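Local coordinates for SPbeta prophage-derived uncharacterized protein YorR (Bacillus subtilis, PDB 3KB2) that is uncharacterised, but binds a phosphorylated guanosine diphosphate through a P-loop-like turn and may be a dTMP kinase-like nucleotide kinase, at residues P9-K14 with R113-E118; A19-E24 with D159-V164; S66-A71 with R133-N138. One frame throughout, in Å; residues are numbered along the deposited sequence.

Interaction 1: P9-K14 with R113-E118; sequences PDCCFK and RVRGDE. With G3D (guanosine-3'-monophosphate-5'-diphosphate), chain C.
OD1 of Asp10 lies at the edge of the Arg115 guanidinium, near its plane, while the thiol of Cys11 approaches the same group obliquely. The link to Asp10 is a salt bridge, OD1 of Asp10 to NH2 of Arg115; at 3.6 Å the pair is a charge contact, too long for a close hydrogen bond, and the two planes are turned 44° apart. Arg115 sends CG anti to its own N (chi1 175°), and bends at chi2 and chi3 carry NE and NH2 to SG of Cys11, 3.7 Å from NH2. A second, long salt bridge joins NH1 of Arg115 to Asp117.

The other flat group, the Phe13 ring, carries the guanine on one face, with C5 of the ligand 3.5 Å above its plane and offset toward the rim. Residues 9-14 form most of a P-loop (Walker A), with Phe13 where glycine is usual: Cys11 N donates to O1B (2.8 Å) and Lys14 N to O2B (2.7 Å) of the ligand's beta phosphate, while Lys14 NZ bridges O2B and Pro9 O. The loop runs from strand 3-7 into helix 14-25, and Arg115 reaches it from the C-terminal end of helix 105-115; one turn earlier Arg111 donates to Cys11 O.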
loop_
_atom_site.group_PDB
_atom_site.type_symbol
_atom_site.label_atom_id
_atom_site.label_comp_id
_atom_site.label_asym_id
_atom_site.label_seq_id
_atom_site.Cartn_x
_atom_site.Cartn_y
_atom_site.Cartn_z
ATOM N N PRO A 9 6.950 9.911 -6.591
ATOM C CA PRO A 9 6.031 8.778 -6.469
ATOM C C PRO A 9 6.586 7.532 -7.154
ATOM O O PRO A 9 7.578 7.600 -7.884
ATOM C CB PRO A 9 4.772 9.289 -7.159
ATOM C CG PRO A 9 5.338 10.184 -8.238
ATOM C CD PRO A 9 6.364 10.961 -7.446
ATOM N N ASP A 10 5.925 6.401 -6.923
ATOM C CA ASP A 10 6.321 5.121 -7.503
ATOM C C ASP A 10 6.311 5.087 -9.024
ATOM O O ASP A 10 5.597 5.847 -9.682
ATOM C CB ASP A 10 5.394 4.015 -7.018
ATOM C CG ASP A 10 5.611 3.663 -5.571
ATOM O OD1 ASP A 10 4.954 2.705 -5.107
ATOM O OD2 ASP A 10 6.426 4.339 -4.903
ATOM N N CYS A 11 7.104 4.176 -9.569
ATOM C CA CYS A 11 7.178 3.994 -11.007
ATOM C C CYS A 11 7.607 5.232 -11.778
ATOM O O CYS A 11 7.082 5.516 -12.858
ATOM C CB CYS A 11 5.826 3.497 -11.517
ATOM S SG CYS A 11 5.377 1.892 -10.823
ATOM N N CYS A 12 8.560 5.972 -11.227
ATOM C CA CYS A 12 9.043 7.160 -11.904
ATOM C C CYS A 12 10.534 7.053 -12.190
ATOM O O CYS A 12 11.244 8.054 -12.209
ATOM C CB CYS A 12 8.726 8.415 -11.084
ATOM S SG CYS A 12 6.959 8.856 -11.076
ATOM N N PHE A 13 10.990 5.824 -12.406
ATOM C CA PHE A 13 12.375 5.543 -12.742
ATOM C C PHE A 13 13.407 5.823 -11.650
ATOM O O PHE A 13 14.606 5.769 -11.911
ATOM C CB PHE A 13 12.768 6.319 -14.016
ATOM C CG PHE A 13 11.790 6.172 -15.175
ATOM C CD1 PHE A 13 10.894 5.108 -15.236
ATOM C CD2 PHE A 13 11.815 7.074 -16.244
ATOM C CE1 PHE A 13 10.047 4.944 -16.339
ATOM C CE2 PHE A 13 10.968 6.905 -17.347
ATOM C CZ PHE A 13 10.091 5.846 -17.393
ATOM N N LYS A 14 12.961 6.102 -10.429
ATOM C CA LYS A 14 13.905 6.410 -9.355
ATOM C C LYS A 14 15.021 5.388 -9.174
ATOM O O LYS A 14 16.199 5.738 -9.225
ATOM C CB LYS A 14 13.158 6.625 -8.031
ATOM C CG LYS A 14 12.172 7.789 -8.102
ATOM C CD LYS A 14 11.738 8.276 -6.727
ATOM C CE LYS A 14 11.237 7.136 -5.862
ATOM N NZ LYS A 14 10.201 6.378 -6.570
ATOM N N ARG A 113 -0.700 -0.538 -13.680
ATOM C CA ARG A 113 -1.448 -1.608 -14.315
ATOM C C ARG A 113 -0.465 -2.625 -14.871
ATOM O O ARG A 113 -0.532 -3.802 -14.540
ATOM C CB ARG A 113 -2.313 -1.076 -15.455
ATOM C CG ARG A 113 -3.526 -0.282 -15.019
ATOM C CD ARG A 113 -4.527 -0.142 -16.165
ATOM N NE ARG A 113 -4.073 0.732 -17.246
ATOM C CZ ARG A 113 -4.102 2.066 -17.212
ATOM N NH1 ARG A 113 -4.563 2.706 -16.142
ATOM N NH2 ARG A 113 -3.690 2.766 -18.269
ATOM N N VAL A 114 0.459 -2.172 -15.709
ATOM C CA VAL A 114 1.424 -3.093 -16.288
ATOM C C VAL A 114 2.281 -3.772 -15.227
ATOM O O VAL A 114 2.641 -4.939 -15.369
ATOM C CB VAL A 114 2.349 -2.391 -17.294
ATOM C CG1 VAL A 114 1.523 -1.782 -18.408
ATOM C CG2 VAL A 114 3.172 -1.338 -16.598
ATOM N N ARG A 115 2.612 -3.047 -14.167
ATOM C CA ARG A 115 3.420 -3.629 -13.106
ATOM C C ARG A 115 2.653 -4.796 -12.484
ATOM O O ARG A 115 3.245 -5.756 -11.985
ATOM C CB ARG A 115 3.719 -2.583 -12.030
ATOM C CG ARG A 115 4.465 -3.143 -10.833
ATOM C CD ARG A 115 3.983 -2.514 -9.535
ATOM N NE ARG A 115 4.857 -1.445 -9.057
ATOM C CZ ARG A 115 4.675 -0.792 -7.914
ATOM N NH1 ARG A 115 3.647 -1.098 -7.129
ATOM N NH2 ARG A 115 5.525 0.158 -7.548
ATOM N N GLY A 116 1.327 -4.704 -12.529
ATOM C CA GLY A 116 0.488 -5.739 -11.958
ATOM C C GLY A 116 -0.079 -5.277 -10.630
ATOM O O GLY A 116 0.554 -5.444 -9.584
ATOM N N ASP A 117 -1.269 -4.683 -10.670
ATOM C CA ASP A 117 -1.916 -4.193 -9.458
ATOM C C ASP A 117 -3.404 -4.534 -9.398
ATOM O O ASP A 117 -3.880 -5.029 -8.377
ATOM C CB ASP A 117 -1.724 -2.676 -9.321
ATOM C CG ASP A 117 -0.310 -2.297 -8.890
ATOM O OD1 ASP A 117 0.652 -2.604 -9.630
ATOM O OD2 ASP A 117 -0.162 -1.689 -7.807
ATOM N N GLU A 118 -4.131 -4.274 -10.484
ATOM C CA GLU A 118 -5.570 -4.554 -10.545
ATOM C C GLU A 118 -6.363 -3.514 -9.747
ATOM O O GLU A 118 -7.298 -2.891 -10.262
ATOM C CB GLU A 118 -5.862 -5.959 -9.993
ATOM C CG GLU A 118 -7.334 -6.371 -9.997
ATOM C CD GLU A 118 -7.780 -6.963 -11.323
ATOM O OE1 GLU A 118 -8.981 -7.287 -11.454
ATOM O OE2 GLU A 118 -6.931 -7.110 -12.230
HETATM P PB G3D C . 10.613 3.406 -9.134
HETATM O O1B G3D C . 9.355 2.983 -8.372
HETATM O O2B G3D C . 10.854 4.844 -9.288
HETATM O O3B G3D C . 11.918 2.701 -8.398
HETATM P PA G3D C . 11.858 1.957 -11.273
HETATM O O3A G3D C . 10.652 2.719 -10.531
HETATM O O1A G3D C . 13.021 2.814 -11.450
HETATM O O2A G3D C . 12.029 0.613 -10.549
HETATM O "O5'" G3D C . 11.217 1.760 -12.794
HETATM C "C5'" G3D C . 9.802 1.311 -12.705
HETATM C "C4'" G3D C . 9.749 0.624 -14.156
HETATM O "O4'" G3D C . 9.870 1.524 -15.270
HETATM C "C3'" G3D C . 10.652 -0.454 -14.455
HETATM O "O3'" G3D C . 10.014 -1.535 -15.085
HETATM C "C2'" G3D C . 11.893 0.098 -15.215
HETATM O "O2'" G3D C . 12.431 -0.789 -16.026
HETATM C "C1'" G3D C . 10.891 1.101 -16.181
HETATM N N9 G3D C . 11.789 2.122 -16.840
HETATM C C8 G3D C . 13.001 2.535 -16.305
HETATM N N7 G3D C . 13.337 3.418 -17.273
HETATM C C5 G3D C . 12.499 3.447 -18.389
HETATM C C6 G3D C . 12.607 4.156 -19.423
HETATM O O6 G3D C . 13.359 5.054 -19.914
HETATM N N1 G3D C . 11.410 3.961 -20.312
HETATM C C2 G3D C . 10.549 3.111 -19.881
HETATM N N2 G3D C . 9.331 2.989 -20.745
HETATM N N3 G3D C . 10.398 2.436 -18.753
HETATM C C4 G3D C . 11.516 2.644 -18.064
HETATM P P1 G3D C . 10.018 -2.834 -14.695
HETATM O O4P G3D C . 11.071 -3.566 -15.330
HETATM O O5P G3D C . 8.616 -3.340 -15.298
HETATM O O6P G3D C . 9.766 -3.162 -13.221
#

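Interaction 2: A19-E24 with D159-V164; sequences AKLSKE and DIIFLV
Leu21 meets two neighbouring isoleucines differently: it crosses Ile160 at about a right angle, yet slides past Ile161 in the opposite direction. A single methyl serves both, since CD2 of Leu21 lies 3.8 Å from CG2 of Ile160 and also 3.8 Å from CG1 of Ile161. Its other branch is slightly farther off, with CD1 of Leu21 at 4.0 Å from CG2 of Ile160. In Ile160, CG2 stands anti to the backbone N, where it meets the Leu21 fork, and CG1 carries CD1 to the leucine's CD1.

One turn on, Glu24 crosses Ile161 at about a right angle, and its aliphatic part does the touching: CG of Glu24 is 3.6 Å from CD1 of Ile161. A bend at chi2 (81°) turns its carboxylate aside. Segments 19-24 of helix 14-25 and 159-164 of helix 153-166 run in the same general sense, crossing at -44° with axes 10.7 Å apart. Leu21 also touches Ile59 of strand 58-61 and Ile160 touches Trp146 of strand 143-147, which places the seam against the parallel sheet. The contact is apolar, held by van der Waals packing and exclusion of water, with the Glu24 stem extending it to an exposed margin.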
loop_
_atom_site.group_PDB
_atom_site.type_symbol
_atom_site.label_atom_id
_atom_site.label_comp_id
_atom_site.label_asym_id
_atom_site.label_seq_id
_atom_site.Cartn_x
_atom_site.Cartn_y
_atom_site.Cartn_z
ATOM N N ALA A 19 20.522 3.283 -10.288
ATOM C CA ALA A 19 21.426 2.238 -10.753
ATOM C C ALA A 19 22.346 2.735 -11.864
ATOM O O ALA A 19 23.518 2.371 -11.919
ATOM C CB ALA A 19 20.613 1.036 -11.249
ATOM N N LYS A 20 21.799 3.559 -12.758
ATOM C CA LYS A 20 22.562 4.101 -13.877
ATOM C C LYS A 20 23.572 5.153 -13.391
ATOM O O LYS A 20 24.701 5.228 -13.894
ATOM C CB LYS A 20 21.605 4.710 -14.918
ATOM C CG LYS A 20 20.673 3.699 -15.614
ATOM C CD LYS A 20 19.660 4.402 -16.520
ATOM C CE LYS A 20 19.117 3.494 -17.634
ATOM N NZ LYS A 20 18.576 2.211 -17.138
ATOM N N LEU A 21 23.170 5.961 -12.412
ATOM C CA LEU A 21 24.054 6.986 -11.868
ATOM C C LEU A 21 25.175 6.315 -11.088
ATOM O O LEU A 21 26.322 6.751 -11.131
ATOM C CB LEU A 21 23.275 7.936 -10.949
ATOM C CG LEU A 21 22.220 8.841 -11.610
ATOM C CD1 LEU A 21 21.429 9.584 -10.534
ATOM C CD2 LEU A 21 22.897 9.823 -12.559
ATOM N N SER A 22 24.838 5.237 -10.392
ATOM C CA SER A 22 25.810 4.506 -9.588
ATOM C C SER A 22 26.879 3.815 -10.431
ATOM O O SER A 22 28.046 3.749 -10.042
ATOM C CB SER A 22 25.091 3.470 -8.728
ATOM O OG SER A 22 26.015 2.734 -7.950
ATOM N N LYS A 23 26.473 3.288 -11.579
ATOM C CA LYS A 23 27.400 2.611 -12.474
ATOM C C LYS A 23 28.426 3.624 -12.972
ATOM O O LYS A 23 29.626 3.349 -12.977
ATOM C CB LYS A 23 26.637 2.013 -13.652
ATOM C CG LYS A 23 27.466 1.169 -14.592
ATOM C CD LYS A 23 26.583 0.641 -15.720
ATOM C CE LYS A 23 27.369 -0.219 -16.718
ATOM N NZ LYS A 23 26.530 -0.652 -17.872
ATOM N N GLU A 24 27.951 4.802 -13.371
ATOM C CA GLU A 24 28.826 5.860 -13.866
ATOM C C GLU A 24 29.629 6.535 -12.768
ATOM O O GLU A 24 30.849 6.440 -12.744
ATOM C CB GLU A 24 28.016 6.923 -14.618
ATOM C CG GLU A 24 28.803 8.213 -14.945
ATOM C CD GLU A 24 29.701 8.104 -16.181
ATOM O OE1 GLU A 24 30.448 9.078 -16.463
ATOM O OE2 GLU A 24 29.652 7.057 -16.873
ATOM N N ASP A 159 21.612 13.858 -17.663
ATOM C CA ASP A 159 21.449 15.238 -17.188
ATOM C C ASP A 159 22.044 15.422 -15.801
ATOM O O ASP A 159 22.717 16.412 -15.539
ATOM C CB ASP A 159 19.978 15.642 -17.132
ATOM C CG ASP A 159 19.501 16.299 -18.415
ATOM O OD1 ASP A 159 20.299 16.408 -19.374
ATOM O OD2 ASP A 159 18.324 16.711 -18.461
ATOM N N ILE A 160 21.780 14.469 -14.914
ATOM C CA ILE A 160 22.290 14.539 -13.556
ATOM C C ILE A 160 23.808 14.393 -13.534
ATOM O O ILE A 160 24.493 15.046 -12.743
ATOM C CB ILE A 160 21.629 13.454 -12.672
ATOM C CG1 ILE A 160 20.142 13.797 -12.472
ATOM C CG2 ILE A 160 22.364 13.336 -11.341
ATOM C CD1 ILE A 160 19.338 12.725 -11.742
ATOM N N ILE A 161 24.340 13.544 -14.407
ATOM C CA ILE A 161 25.787 13.345 -14.475
ATOM C C ILE A 161 26.425 14.664 -14.889
ATOM O O ILE A 161 27.478 15.061 -14.378
ATOM C CB ILE A 161 26.144 12.245 -15.493
ATOM C CG1 ILE A 161 25.675 10.893 -14.946
ATOM C CG2 ILE A 161 27.665 12.232 -15.751
ATOM C CD1 ILE A 161 25.760 9.772 -15.922
ATOM N N PHE A 162 25.759 15.343 -15.817
ATOM C CA PHE A 162 26.209 16.630 -16.306
ATOM C C PHE A 162 26.292 17.636 -15.157
ATOM O O PHE A 162 27.271 18.360 -15.035
ATOM C CB PHE A 162 25.240 17.150 -17.365
ATOM C CG PHE A 162 25.373 18.618 -17.628
ATOM C CD1 PHE A 162 26.428 19.109 -18.399
ATOM C CD2 PHE A 162 24.470 19.519 -17.061
ATOM C CE1 PHE A 162 26.587 20.477 -18.600
ATOM C CE2 PHE A 162 24.616 20.889 -17.253
ATOM C CZ PHE A 162 25.677 21.374 -18.024
ATOM N N LEU A 163 25.247 17.684 -14.335
ATOM C CA LEU A 163 25.177 18.595 -13.191
ATOM C C LEU A 163 26.248 18.348 -12.142
ATOM O O LEU A 163 26.779 19.287 -11.561
ATOM C CB LEU A 163 23.803 18.502 -12.518
ATOM C CG LEU A 163 22.641 19.265 -13.152
ATOM C CD1 LEU A 163 21.314 18.791 -12.583
ATOM C CD2 LEU A 163 22.833 20.755 -12.915
ATOM N N VAL A 164 26.544 17.084 -11.874
ATOM C CA VAL A 164 27.560 16.752 -10.885
ATOM C C VAL A 164 28.916 17.221 -11.366
ATOM O O VAL A 164 29.698 17.782 -10.599
ATOM C CB VAL A 164 27.617 15.249 -10.638
ATOM C CG1 VAL A 164 28.850 14.896 -9.823
ATOM C CG2 VAL A 164 26.354 14.823 -9.919
#

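Interaction 3: S66-A71 with R133-N138; sequences SNLVYA and REVMSN
Val135 has CG2 anti to its backbone N and CG1 between that N and the carbonyl carbon (chi1 61°), a rotamer that aims its two methyls at two successive residues of helix 64-70. CG2 of Val135 takes Leu68, lying 3.6 Å from CD2 and 3.9 Å from CB of that residue. CG1 of Val135 takes Val69, at 3.7 Å from CG2 of that residue, whose own CG1 is anti to its N (chi1 169°) and leaves CG2 to make the contact. The valines cross at about a right angle, whereas Leu68 passes Val135 obliquely.

Near the end of helix 122-137 two carbonyls accept twice: Glu134 O receives N and ND2 of Asn138 from opposite faces of its plane, the ND2 bond measuring 3.0 Å and 164° at the hydrogen, and Arg133 O receives N and OG of Ser137. Val69 further touches Leu131 and Tyr132. This is plain packing of helix 64-70, which follows strand 58-61, against the C-terminal part of helix 122-137, whose selenomethionine Met136 packs on Val98 and Tyr100 of strand 96-102. Between the segments the contact is wholly apolar, so methyl placement, rather than directional polar bonds, sets the fit.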
loop_
_atom_site.group_PDB
_atom_site.type_symbol
_atom_site.label_atom_id
_atom_site.label_comp_id
_atom_site.label_asym_id
_atom_site.label_seq_id
_atom_site.Cartn_x
_atom_site.Cartn_y
_atom_site.Cartn_z
ATOM N N SER A 66 9.967 12.024 0.913
ATOM C CA SER A 66 8.997 10.942 0.825
ATOM C C SER A 66 8.445 10.683 2.229
ATOM O O SER A 66 7.296 10.283 2.376
ATOM C CB SER A 66 9.646 9.662 0.303
ATOM O OG SER A 66 10.180 9.849 -0.984
ATOM N N ASN A 67 9.262 10.894 3.262
ATOM C CA ASN A 67 8.788 10.676 4.621
ATOM C C ASN A 67 7.607 11.589 4.913
ATOM O O ASN A 67 6.601 11.148 5.456
ATOM C CB ASN A 67 9.881 10.929 5.649
ATOM C CG ASN A 67 9.360 10.854 7.064
ATOM O OD1 ASN A 67 9.022 9.786 7.561
ATOM N ND2 ASN A 67 9.283 11.995 7.717
ATOM N N LEU A 68 7.735 12.860 4.545
ATOM C CA LEU A 68 6.676 13.837 4.743
ATOM C C LEU A 68 5.375 13.461 4.034
ATOM O O LEU A 68 4.283 13.752 4.528
ATOM C CB LEU A 68 7.148 15.209 4.256
ATOM C CG LEU A 68 7.840 16.084 5.306
ATOM C CD1 LEU A 68 8.819 15.266 6.130
ATOM C CD2 LEU A 68 8.554 17.233 4.596
ATOM N N VAL A 69 5.498 12.810 2.876
ATOM C CA VAL A 69 4.347 12.381 2.075
ATOM C C VAL A 69 3.619 11.199 2.720
ATOM O O VAL A 69 2.426 11.284 3.047
ATOM C CB VAL A 69 4.806 11.970 0.631
ATOM C CG1 VAL A 69 3.676 11.273 -0.138
ATOM C CG2 VAL A 69 5.276 13.203 -0.125
ATOM N N TYR A 70 4.350 10.105 2.920
ATOM C CA TYR A 70 3.779 8.891 3.484
ATOM C C TYR A 70 3.355 8.950 4.941
ATOM O O TYR A 70 2.625 8.073 5.410
ATOM C CB TYR A 70 4.738 7.721 3.248
ATOM C CG TYR A 70 4.888 7.392 1.778
ATOM C CD1 TYR A 70 3.784 6.990 1.022
ATOM C CD2 TYR A 70 6.118 7.526 1.127
ATOM C CE1 TYR A 70 3.895 6.736 -0.344
ATOM C CE2 TYR A 70 6.239 7.271 -0.244
ATOM C CZ TYR A 70 5.123 6.880 -0.972
ATOM O OH TYR A 70 5.224 6.651 -2.327
ATOM N N ALA A 71 3.800 9.982 5.653
ATOM C CA ALA A 71 3.436 10.140 7.053
ATOM C C ALA A 71 1.987 10.624 7.132
ATOM O O ALA A 71 1.318 10.473 8.154
ATOM C CB ALA A 71 4.364 11.135 7.729
ATOM N N ARG A 133 4.126 17.072 -5.057
ATOM C CA ARG A 133 4.338 18.384 -5.646
ATOM C C ARG A 133 4.443 19.438 -4.565
ATOM O O ARG A 133 5.367 20.243 -4.570
ATOM C CB ARG A 133 3.211 18.742 -6.614
ATOM C CG ARG A 133 3.259 17.928 -7.881
ATOM C CD ARG A 133 2.783 18.732 -9.065
ATOM N NE ARG A 133 1.389 19.139 -8.928
ATOM C CZ ARG A 133 0.715 19.800 -9.865
ATOM N NH1 ARG A 133 1.310 20.130 -11.007
ATOM N NH2 ARG A 133 -0.558 20.125 -9.667
ATOM N N GLU A 134 3.502 19.409 -3.629
ATOM C CA GLU A 134 3.466 20.378 -2.539
ATOM C C GLU A 134 4.691 20.309 -1.631
ATOM O O GLU A 134 5.269 21.339 -1.280
ATOM C CB GLU A 134 2.193 20.177 -1.712
ATOM C CG GLU A 134 1.788 21.378 -0.867
ATOM C CD GLU A 134 0.461 21.165 -0.146
ATOM O OE1 GLU A 134 -0.107 22.156 0.363
ATOM O OE2 GLU A 134 -0.010 20.005 -0.082
ATOM N N VAL A 135 5.090 19.100 -1.251
ATOM C CA VAL A 135 6.255 18.950 -0.388
ATOM C C VAL A 135 7.533 19.350 -1.126
ATOM O O VAL A 135 8.447 19.909 -0.519
ATOM C CB VAL A 135 6.398 17.497 0.144
ATOM C CG1 VAL A 135 6.564 16.527 -1.008
ATOM C CG2 VAL A 135 7.605 17.402 1.076
HETATM N N MSE A 136 7.601 19.076 -2.429
HETATM C CA MSE A 136 8.787 19.447 -3.204
HETATM C C MSE A 136 8.858 20.955 -3.432
HETATM O O MSE A 136 9.931 21.544 -3.375
HETATM C CB MSE A 136 8.826 18.727 -4.561
HETATM C CG MSE A 136 9.006 17.214 -4.484
HETATM SE SE MSE A 136 10.380 16.604 -3.245
HETATM C CE MSE A 136 11.969 17.241 -4.148
ATOM N N SER A 137 7.716 21.574 -3.703
ATOM C CA SER A 137 7.676 23.014 -3.918
ATOM C C SER A 137 8.106 23.698 -2.638
ATOM O O SER A 137 8.730 24.763 -2.659
ATOM C CB SER A 137 6.262 23.466 -4.272
ATOM O OG SER A 137 5.829 22.865 -5.476
ATOM N N ASN A 138 7.773 23.074 -1.515
ATOM C CA ASN A 138 8.110 23.629 -0.214
ATOM C C ASN A 138 9.462 23.218 0.331
ATOM O O ASN A 138 9.799 23.525 1.481
ATOM C CB ASN A 138 7.022 23.272 0.785
ATOM C CG ASN A 138 5.907 24.264 0.767
ATOM O OD1 ASN A 138 5.955 25.282 1.463
ATOM N ND2 ASN A 138 4.901 24.003 -0.057
#

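Interactions 1 and 3 touch, Asp10 OD2 lying 3.7 Å from Tyr70 OH, with their centres about 19 Å apart. The centres of interactions 1 and 2 are about 23 Å apart but their nearest atoms about 5 Å; between interactions 2 and 3, across the chain's centre, the nearest atoms are about 12 Å apart. Along the chain the first segments come in the order 9-14, 19-24, 66-71, the second ones 113-118, 133-138, 159-164. Interactions 2 and 3 pack helix on helix beside the five-stranded parallel sheet, while interaction 1 ties the nucleotide-binding loop to helix 105-115. Helix 14-25 starts at that loop and carries interaction 2, joining the nucleotide site to helix 153-166.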